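Local atomic coordinates of glycosyltransferase (Streptomyces viridochromogenes, PDB entry 2IUY), a protein that probably transfers a sugar from a nucleotide-activated donor during biosynthesis of the antibiotic avilamycin A, as a retaining glycosyltransferase of family GT4. Residues A[3-9]-A[84-90]; A[105-109]-A[331-336]. All coordinates share one frame; numbering follows the deposited sequence.

In the fold
Both contacts belong to the N-terminal Rossmann-like half of a GT-B fold. Contact 1 pairs strands 5-9 and 87-90 in the middle of its parallel sheet; contact 2 seats the C-terminal helix 321-336 on the next strand, 106-111. Their centres are 9 Å apart. Among the hydrogen bonds that join them are Asp90 N to Ile108 O at 2.8 Å, continuing the sheet from strand 87-90 to strand 106-111, and the one between His89 ND1 and Tyr332 OH at 2.6 Å, tying the helix to contact 1. The last helix thus spans neighbouring strands on one face. Both contacts lie away from the residues that bind UDP.

Contact 1 of 2, residues A[3-9]-A[84-90]; sequences PLKVALV and DVDVVHD
Ala7 and His89 meet at the tight heart of this parallel strand pair, where His89 N donates to Ala7 O over 2.7 Å. Ala7 N in turn donates to Val87 O (2.8 Å), and Val9 N to His89 O (2.9 Å), so the alternate residues of 5-9 carry the bonding while Val6 and Leu8 turn their backbone toward strand 49-53. On one face Val6 and Val87 lie side by side, pointing the same way, and Leu8 runs alongside His89, its CD2 3.7 Å from ND1 at an oblique approach to the ring; ND1 itself is hydrogen-bonded to Tyr332 OH. Tyr332 and helix 31-45 close over this face. On the other, Ala7 CB touches Val85 CG2 and Val88 CG2, both on the same side of it, and Val9 and Val88 cross obliquely, CG2 against CG1.

Toward the start of both segments the pairing gives way to a looser, polar end. Asp86, with CG anti to its carbonyl carbon (chi1 -57°), swings OD2 back to Lys5 N, which it accepts through its anti lone pair at 2.8 Å and 174°. A water donates to the same OD2 and to Pro3 O. Lys5 O receives Asp86 N at 2.8 Å and Val87 N only weakly. Farther out, the Lys5 chain, bent at chi3, brings NZ to a weak hydrogen bond with Asp84 O and a long salt bridge with Asp84 OD2 (3.7 Å).

The interior therefore rests on short backbone bonds and hydrocarbon, whereas at the edge a carboxylate stands in as acceptor, its negative charge probably favoured by the peptide N-H and the water.

Contact 2 of 2, residues A[105-109]-A[331-336]; sequences TAFIS and QYRRLL
With CG1 anti to its backbone N (chi1 -166°) and the chain extended beyond it, Ile108 sends CD1 straight out from strand 106-111 to the helix, while CG2 takes the place between N and the carbonyl carbon and is turned to Tyr332. Leu335 answers from the helix: its CG stands anti to the carbonyl carbon (chi1 -68°), and CD1 drops onto the strand.

With these torsions the Ile108 and Leu335 side chains cross at about a right angle, Leu335 CD1 lying 3.6 Å from Ile108 CB and also resting against Phe107 O at 3.4 Å. Ile108 CD1 reaches Gln331 CB, again at 3.6 Å, and lies at the edge of the Tyr332 ring, in its plane. Ile108 CG2 instead approaches the same ring obliquely, 3.6 Å from CE1. One turn of helix is thus spanned by a single isoleucine. Toward the C-terminal end of the helix, the Ala106 methyl fits between Leu335 CB (3.8 Å) and Leu336 CD2 (3.7 Å), where the backbones come closest.

The helix runs against the strand direction at 141°, with axes 8.1 Å apart, in the manner of a helix laid on the face of an alpha/beta sheet. Phe107 turns its side chain away from the helix. Outside the apolar patch, Arg334 NH1 donates to Gln331 OE1 at 2.8 Å within the helix, and its NH2 has a salt bridge with Asp139.

Between these two segments the attachment is made almost entirely by hydrocarbon, with one methyl against a backbone carbonyl, so shape and exclusion of water should supply its stability; the Tyr332 hydroxyl is hydrogen-bonded to His89 of the adjacent strand 87-90, which should restrain the ring against which Ile108 packs.

Contact 1 of 2, residues A[3-9]-A[84-90]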
ATOM      1  N   PRO A   3     -18.949  18.339  -8.639  1.00 21.81           N
ATOM      2  CA  PRO A   3     -17.616  18.209  -8.019  1.00 20.45           C
ATOM      3  C   PRO A   3     -17.757  18.084  -6.512  1.00 18.93           C
ATOM      4  O   PRO A   3     -18.441  18.890  -5.860  1.00 20.18           O
ATOM      5  CB  PRO A   3     -16.904  19.500  -8.381  1.00 20.82           C
ATOM      6  CG  PRO A   3     -17.988  20.465  -8.817  1.00 22.48           C
ATOM      7  CD  PRO A   3     -19.325  19.753  -8.815  1.00 22.75           C
ATOM      8  N   LEU A   4     -17.115  17.067  -5.970  1.00 15.45           N
ATOM      9  CA  LEU A   4     -17.256  16.718  -4.559  1.00 11.95           C
ATOM     10  C   LEU A   4     -16.121  17.389  -3.828  1.00 10.81           C
ATOM     11  O   LEU A   4     -15.033  17.686  -4.426  1.00  8.16           O
ATOM     12  CB  LEU A   4     -17.258  15.171  -4.419  1.00 10.94           C
ATOM     13  CG  LEU A   4     -18.518  14.525  -5.014  1.00 11.01           C
ATOM     14  CD1 LEU A   4     -18.493  13.000  -5.069  1.00 10.61           C
ATOM     15  CD2 LEU A   4     -19.831  14.992  -4.285  1.00  8.58           C
ATOM     16  N   LYS A   5     -16.410  17.740  -2.568  1.00  9.25           N
ATOM     17  CA  LYS A   5     -15.386  18.138  -1.612  1.00  8.95           C
ATOM     18  C   LYS A   5     -15.133  16.932  -0.747  1.00  9.02           C
ATOM     19  O   LYS A   5     -16.056  16.425  -0.131  1.00  7.65           O
ATOM     20  CB  LYS A   5     -15.805  19.369  -0.805  1.00  9.01           C
ATOM     21  CG  LYS A   5     -16.128  20.585  -1.730  1.00 11.63           C
ATOM     22  CD  LYS A   5     -15.878  21.873  -0.998  1.00 17.78           C
ATOM     23  CE  LYS A   5     -17.062  22.499  -0.354  1.00 26.08           C
ATOM     24  NZ  LYS A   5     -16.583  23.673   0.548  1.00 29.48           N
ATOM     25  N   VAL A   6     -13.903  16.409  -0.800  1.00  9.19           N
ATOM     26  CA  VAL A   6     -13.581  15.130  -0.138  1.00  8.24           C
ATOM     27  C   VAL A   6     -12.519  15.394   0.934  1.00  8.97           C
ATOM     28  O   VAL A   6     -11.433  15.932   0.638  1.00  9.83           O
ATOM     29  CB  VAL A   6     -13.083  14.012  -1.101  1.00  8.46           C
ATOM     30  CG1 VAL A   6     -12.883  12.630  -0.328  1.00  7.68           C
ATOM     31  CG2 VAL A   6     -13.995  13.834  -2.388  1.00  9.43           C
ATOM     32  N   ALA A   7     -12.850  15.070   2.175  1.00  8.90           N
ATOM     33  CA  ALA A   7     -11.878  15.096   3.259  1.00  9.51           C
ATOM     34  C   ALA A   7     -11.254  13.720   3.328  1.00 10.73           C
ATOM     35  O   ALA A   7     -11.963  12.748   3.609  1.00 11.31           O
ATOM     36  CB  ALA A   7     -12.545  15.445   4.572  1.00  8.47           C
ATOM     37  N   LEU A   8      -9.945  13.641   3.025  1.00 11.15           N
ATOM     38  CA  LEU A   8      -9.177  12.392   3.030  1.00 11.18           C
ATOM     39  C   LEU A   8      -8.371  12.378   4.283  1.00 11.58           C
ATOM     40  O   LEU A   8      -7.538  13.261   4.432  1.00 11.29           O
ATOM     41  CB  LEU A   8      -8.162  12.320   1.885  1.00 11.53           C
ATOM     42  CG  LEU A   8      -8.570  11.868   0.499  1.00 12.35           C
ATOM     43  CD1 LEU A   8      -7.286  11.868  -0.419  1.00  8.62           C
ATOM     44  CD2 LEU A   8      -9.319  10.504   0.562  1.00  9.41           C
ATOM     45  N   VAL A   9      -8.576  11.372   5.150  1.00 10.92           N
ATOM     46  CA  VAL A   9      -7.953  11.373   6.463  1.00 10.90           C
ATOM     47  C   VAL A   9      -6.884  10.344   6.410  1.00 11.32           C
ATOM     48  O   VAL A   9      -7.159   9.139   6.355  1.00 11.80           O
ATOM     49  CB  VAL A   9      -8.957  11.081   7.680  1.00 11.69           C
ATOM     50  CG1 VAL A   9      -8.296  11.453   9.015  1.00  9.36           C
ATOM     51  CG2 VAL A   9     -10.252  11.906   7.548  1.00  9.64           C
ATOM     52  N   ASP A  84     -17.358  22.066   5.757  1.00 14.64           N
ATOM     53  CA  ASP A  84     -18.272  21.926   4.665  1.00 15.18           C
ATOM     54  C   ASP A  84     -17.702  20.964   3.594  1.00 13.67           C
ATOM     55  O   ASP A  84     -17.265  21.388   2.545  1.00 12.74           O
ATOM     56  CB  ASP A  84     -18.557  23.319   4.080  1.00 15.36           C
ATOM     57  CG  ASP A  84     -19.667  23.311   3.025  1.00 19.10           C
ATOM     58  OD1 ASP A  84     -20.435  22.326   2.954  1.00 17.54           O
ATOM     59  OD2 ASP A  84     -19.788  24.316   2.288  1.00 22.00           O
ATOM     60  N   VAL A  85     -17.718  19.653   3.840  1.00 13.79           N
ATOM     61  CA  VAL A  85     -17.282  18.706   2.782  1.00 12.37           C
ATOM     62  C   VAL A  85     -18.393  17.733   2.508  1.00 11.68           C
ATOM     63  O   VAL A  85     -19.253  17.563   3.351  1.00 11.92           O
ATOM     64  CB  VAL A  85     -15.993  17.933   3.137  1.00 13.42           C
ATOM     65  CG1 VAL A  85     -14.768  18.870   3.158  1.00 11.92           C
ATOM     66  CG2 VAL A  85     -16.145  17.129   4.442  1.00 13.23           C
ATOM     67  N   ASP A  86     -18.391  17.074   1.354  1.00 10.51           N
ATOM     68  CA  ASP A  86     -19.457  16.137   1.070  1.00 10.05           C
ATOM     69  C   ASP A  86     -19.198  14.736   1.661  1.00  9.28           C
ATOM     70  O   ASP A  86     -20.147  13.996   1.956  1.00  7.76           O
ATOM     71  CB  ASP A  86     -19.694  16.026  -0.422  1.00 10.82           C
ATOM     72  CG  ASP A  86     -20.025  17.375  -1.066  1.00 15.19           C
ATOM     73  OD1 ASP A  86     -21.104  17.964  -0.762  1.00 17.87           O
ATOM     74  OD2 ASP A  86     -19.153  17.874  -1.813  1.00 15.17           O
ATOM     75  N   VAL A  87     -17.915  14.412   1.828  1.00  8.94           N
ATOM     76  CA  VAL A  87     -17.448  13.051   2.089  1.00  9.49           C
ATOM     77  C   VAL A  87     -16.238  13.150   2.990  1.00  8.47           C
ATOM     78  O   VAL A  87     -15.314  13.933   2.719  1.00  8.68           O
ATOM     79  CB  VAL A  87     -16.955  12.340   0.745  1.00 10.21           C
ATOM     80  CG1 VAL A  87     -16.349  10.951   1.021  1.00 11.36           C
ATOM     81  CG2 VAL A  87     -18.088  12.221  -0.297  1.00 11.08           C
ATOM     82  N   VAL A  88     -16.253  12.361   4.058  1.00  8.20           N
ATOM     83  CA  VAL A  88     -15.055  12.085   4.850  1.00  7.34           C
ATOM     84  C   VAL A  88     -14.636  10.655   4.571  1.00  7.28           C
ATOM     85  O   VAL A  88     -15.357   9.744   4.867  1.00  7.12           O
ATOM     86  CB  VAL A  88     -15.300  12.284   6.372  1.00  8.00           C
ATOM     87  CG1 VAL A  88     -14.109  11.806   7.225  1.00  5.94           C
ATOM     88  CG2 VAL A  88     -15.592  13.768   6.651  1.00  6.11           C
ATOM     89  N   HIS A  89     -13.447  10.493   4.003  1.00  6.45           N
ATOM     90  CA  HIS A  89     -12.909   9.212   3.606  1.00  5.87           C
ATOM     91  C   HIS A  89     -11.686   8.914   4.467  1.00  6.58           C
ATOM     92  O   HIS A  89     -10.601   9.487   4.254  1.00  6.21           O
ATOM     93  CB  HIS A  89     -12.574   9.272   2.095  1.00  4.62           C
ATOM     94  CG  HIS A  89     -12.126   7.969   1.511  1.00  5.43           C
ATOM     95  ND1 HIS A  89     -11.873   7.821   0.161  1.00  6.70           N
ATOM     96  CD2 HIS A  89     -11.845   6.770   2.081  1.00  5.51           C
ATOM     97  CE1 HIS A  89     -11.506   6.571  -0.080  1.00  8.39           C
ATOM     98  NE2 HIS A  89     -11.467   5.919   1.071  1.00  8.36           N
ATOM     99  N   ASP A  90     -11.910   8.039   5.455  1.00  6.96           N
ATOM    100  CA  ASP A  90     -10.974   7.647   6.464  1.00  7.33           C
ATOM    101  C   ASP A  90     -10.032   6.542   5.988  1.00  7.73           C
ATOM    102  O   ASP A  90     -10.452   5.496   5.517  1.00  6.35           O
ATOM    103  CB  ASP A  90     -11.694   7.239   7.788  1.00  7.62           C
ATOM    104  CG  ASP A  90     -10.698   7.025   8.943  1.00  9.54           C
ATOM    105  OD1 ASP A  90      -9.687   7.766   8.979  1.00  7.57           O
ATOM    106  OD2 ASP A  90     -10.863   6.094   9.768  1.00 11.81           O
TER
HETATM  107  O   HOH W   1     -20.253  19.215  -3.852  1.00 23.92           O

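Contact 2 of 2, residues A[105-109]-A[331-336]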
ATOM      1  N   THR A 105     -23.131  14.947   5.507  1.00 12.51           N
ATOM      2  CA  THR A 105     -21.770  14.486   5.221  1.00 12.22           C
ATOM      3  C   THR A 105     -21.716  12.949   5.231  1.00 12.44           C
ATOM      4  O   THR A 105     -22.040  12.321   6.225  1.00 12.44           O
ATOM      5  CB  THR A 105     -20.712  15.122   6.193  1.00 11.78           C
ATOM      6  OG1 THR A 105     -20.818  16.541   6.113  1.00  9.52           O
ATOM      7  CG2 THR A 105     -19.315  14.754   5.762  1.00  9.29           C
ATOM      8  N   ALA A 106     -21.276  12.353   4.112  1.00 11.63           N
ATOM      9  CA  ALA A 106     -21.106  10.892   4.032  1.00  9.61           C
ATOM     10  C   ALA A 106     -19.799  10.475   4.701  1.00  8.93           C
ATOM     11  O   ALA A 106     -18.798  11.197   4.658  1.00  7.54           O
ATOM     12  CB  ALA A 106     -21.102  10.420   2.532  1.00  8.68           C
ATOM     13  N   PHE A 107     -19.819   9.305   5.323  1.00  8.32           N
ATOM     14  CA  PHE A 107     -18.613   8.754   5.917  1.00  9.49           C
ATOM     15  C   PHE A 107     -18.256   7.421   5.221  1.00  9.11           C
ATOM     16  O   PHE A 107     -19.095   6.515   5.091  1.00  8.00           O
ATOM     17  CB  PHE A 107     -18.758   8.575   7.429  1.00  9.02           C
ATOM     18  CG  PHE A 107     -17.511   8.101   8.083  1.00  9.83           C
ATOM     19  CD1 PHE A 107     -16.486   9.002   8.417  1.00  9.43           C
ATOM     20  CD2 PHE A 107     -17.325   6.740   8.342  1.00  9.89           C
ATOM     21  CE1 PHE A 107     -15.302   8.540   9.014  1.00  9.08           C
ATOM     22  CE2 PHE A 107     -16.163   6.272   8.962  1.00  8.60           C
ATOM     23  CZ  PHE A 107     -15.145   7.163   9.272  1.00  9.24           C
ATOM     24  N   ILE A 108     -17.012   7.345   4.744  1.00  7.88           N
ATOM     25  CA  ILE A 108     -16.493   6.139   4.092  1.00  7.79           C
ATOM     26  C   ILE A 108     -15.085   5.844   4.598  1.00  7.81           C
ATOM     27  O   ILE A 108     -14.333   6.763   4.962  1.00  6.46           O
ATOM     28  CB  ILE A 108     -16.518   6.269   2.495  1.00  7.65           C
ATOM     29  CG1 ILE A 108     -16.303   4.891   1.822  1.00  7.93           C
ATOM     30  CG2 ILE A 108     -15.540   7.376   1.981  1.00  5.10           C
ATOM     31  CD1 ILE A 108     -16.620   4.855   0.296  1.00  8.14           C
ATOM     32  N   SER A 109     -14.723   4.561   4.621  1.00  8.35           N
ATOM     33  CA  SER A 109     -13.337   4.180   5.030  1.00  9.35           C
ATOM     34  C   SER A 109     -12.671   3.316   3.982  1.00  8.61           C
ATOM     35  O   SER A 109     -13.342   2.535   3.346  1.00  9.44           O
ATOM     36  CB  SER A 109     -13.352   3.401   6.387  1.00  8.33           C
ATOM     37  OG  SER A 109     -14.011   4.159   7.407  1.00  7.92           O
ATOM     38  N   GLN A 331     -18.841   4.934  -4.916  1.00  9.80           N
ATOM     39  CA  GLN A 331     -19.215   4.633  -3.512  1.00  9.06           C
ATOM     40  C   GLN A 331     -19.551   5.873  -2.690  1.00  8.41           C
ATOM     41  O   GLN A 331     -20.449   5.846  -1.900  1.00  8.94           O
ATOM     42  CB  GLN A 331     -18.132   3.792  -2.791  1.00  7.97           C
ATOM     43  CG  GLN A 331     -17.792   2.453  -3.480  1.00  9.44           C
ATOM     44  CD  GLN A 331     -19.053   1.610  -3.756  1.00 13.84           C
ATOM     45  OE1 GLN A 331     -19.956   1.589  -2.940  1.00 11.18           O
ATOM     46  NE2 GLN A 331     -19.114   0.945  -4.910  1.00 10.12           N
ATOM     47  N   TYR A 332     -18.844   6.966  -2.878  1.00  7.94           N
ATOM     48  CA  TYR A 332     -19.257   8.237  -2.267  1.00  8.92           C
ATOM     49  C   TYR A 332     -20.691   8.603  -2.638  1.00  8.70           C
ATOM     50  O   TYR A 332     -21.462   8.977  -1.778  1.00 10.62           O
ATOM     51  CB  TYR A 332     -18.361   9.414  -2.700  1.00  7.41           C
ATOM     52  CG  TYR A 332     -16.849   9.296  -2.454  1.00  7.78           C
ATOM     53  CD1 TYR A 332     -16.279   8.273  -1.671  1.00  5.13           C
ATOM     54  CD2 TYR A 332     -15.983  10.237  -3.027  1.00  4.33           C
ATOM     55  CE1 TYR A 332     -14.851   8.234  -1.461  1.00  5.65           C
ATOM     56  CE2 TYR A 332     -14.623  10.183  -2.831  1.00  6.93           C
ATOM     57  CZ  TYR A 332     -14.062   9.189  -2.049  1.00  5.22           C
ATOM     58  OH  TYR A 332     -12.661   9.198  -1.924  1.00  9.74           O
ATOM     59  N   ARG A 333     -21.009   8.551  -3.928  1.00 10.37           N
ATOM     60  CA  ARG A 333     -22.364   8.841  -4.413  1.00 12.04           C
ATOM     61  C   ARG A 333     -23.418   7.858  -3.906  1.00 11.81           C
ATOM     62  O   ARG A 333     -24.586   8.255  -3.682  1.00 14.25           O
ATOM     63  CB  ARG A 333     -22.385   8.945  -5.957  1.00 12.57           C
ATOM     64  CG  ARG A 333     -21.535  10.137  -6.441  1.00 15.25           C
ATOM     65  CD  ARG A 333     -21.945  10.648  -7.789  1.00 19.60           C
ATOM     66  NE  ARG A 333     -20.934  11.523  -8.384  1.00 19.52           N
ATOM     67  CZ  ARG A 333     -20.819  12.830  -8.161  1.00 19.92           C
ATOM     68  NH1 ARG A 333     -21.661  13.473  -7.358  1.00 17.63           N
ATOM     69  NH2 ARG A 333     -19.850  13.497  -8.779  1.00 20.70           N
ATOM     70  N   ARG A 334     -23.026   6.592  -3.754  1.00 10.99           N
ATOM     71  CA  ARG A 334     -23.896   5.560  -3.152  1.00 11.54           C
ATOM     72  C   ARG A 334     -24.313   5.983  -1.744  1.00 10.97           C
ATOM     73  O   ARG A 334     -25.485   5.973  -1.400  1.00 12.16           O
ATOM     74  CB  ARG A 334     -23.154   4.212  -3.131  1.00 11.34           C
ATOM     75  CG  ARG A 334     -23.831   3.108  -2.283  1.00 13.41           C
ATOM     76  CD  ARG A 334     -23.056   1.817  -2.439  1.00 13.16           C
ATOM     77  NE  ARG A 334     -23.633   0.620  -1.813  1.00 12.47           N
ATOM     78  CZ  ARG A 334     -22.937  -0.515  -1.708  1.00 14.27           C
ATOM     79  NH1 ARG A 334     -21.670  -0.544  -2.145  1.00 10.38           N
ATOM     80  NH2 ARG A 334     -23.473  -1.595  -1.168  1.00 15.23           N
ATOM     81  N   LEU A 335     -23.337   6.407  -0.950  1.00 10.12           N
ATOM     82  CA  LEU A 335     -23.572   6.902   0.382  1.00  9.54           C
ATOM     83  C   LEU A 335     -24.376   8.209   0.430  1.00 10.19           C
ATOM     84  O   LEU A 335     -25.271   8.360   1.266  1.00  8.79           O
ATOM     85  CB  LEU A 335     -22.220   7.032   1.139  1.00  9.89           C
ATOM     86  CG  LEU A 335     -21.491   5.713   1.493  1.00  7.70           C
ATOM     87  CD1 LEU A 335     -20.038   6.001   1.819  1.00  8.59           C
ATOM     88  CD2 LEU A 335     -22.125   4.930   2.640  1.00  5.36           C
ATOM     89  N   LEU A 336     -24.031   9.150  -0.454  1.00 10.46           N
ATOM     90  CA  LEU A 336     -24.745  10.399  -0.544  1.00 10.58           C
ATOM     91  C   LEU A 336     -26.242  10.207  -0.893  1.00 12.33           C
ATOM     92  O   LEU A 336     -27.074  10.957  -0.373  1.00 11.78           O
ATOM     93  CB  LEU A 336     -24.005  11.397  -1.463  1.00 11.06           C
ATOM     94  CG  LEU A 336     -22.669  11.917  -0.857  1.00 11.15           C
ATOM     95  CD1 LEU A 336     -21.772  12.585  -1.878  1.00 11.57           C
ATOM     96  CD2 LEU A 336     -22.939  12.858   0.387  1.00 12.72           C
TER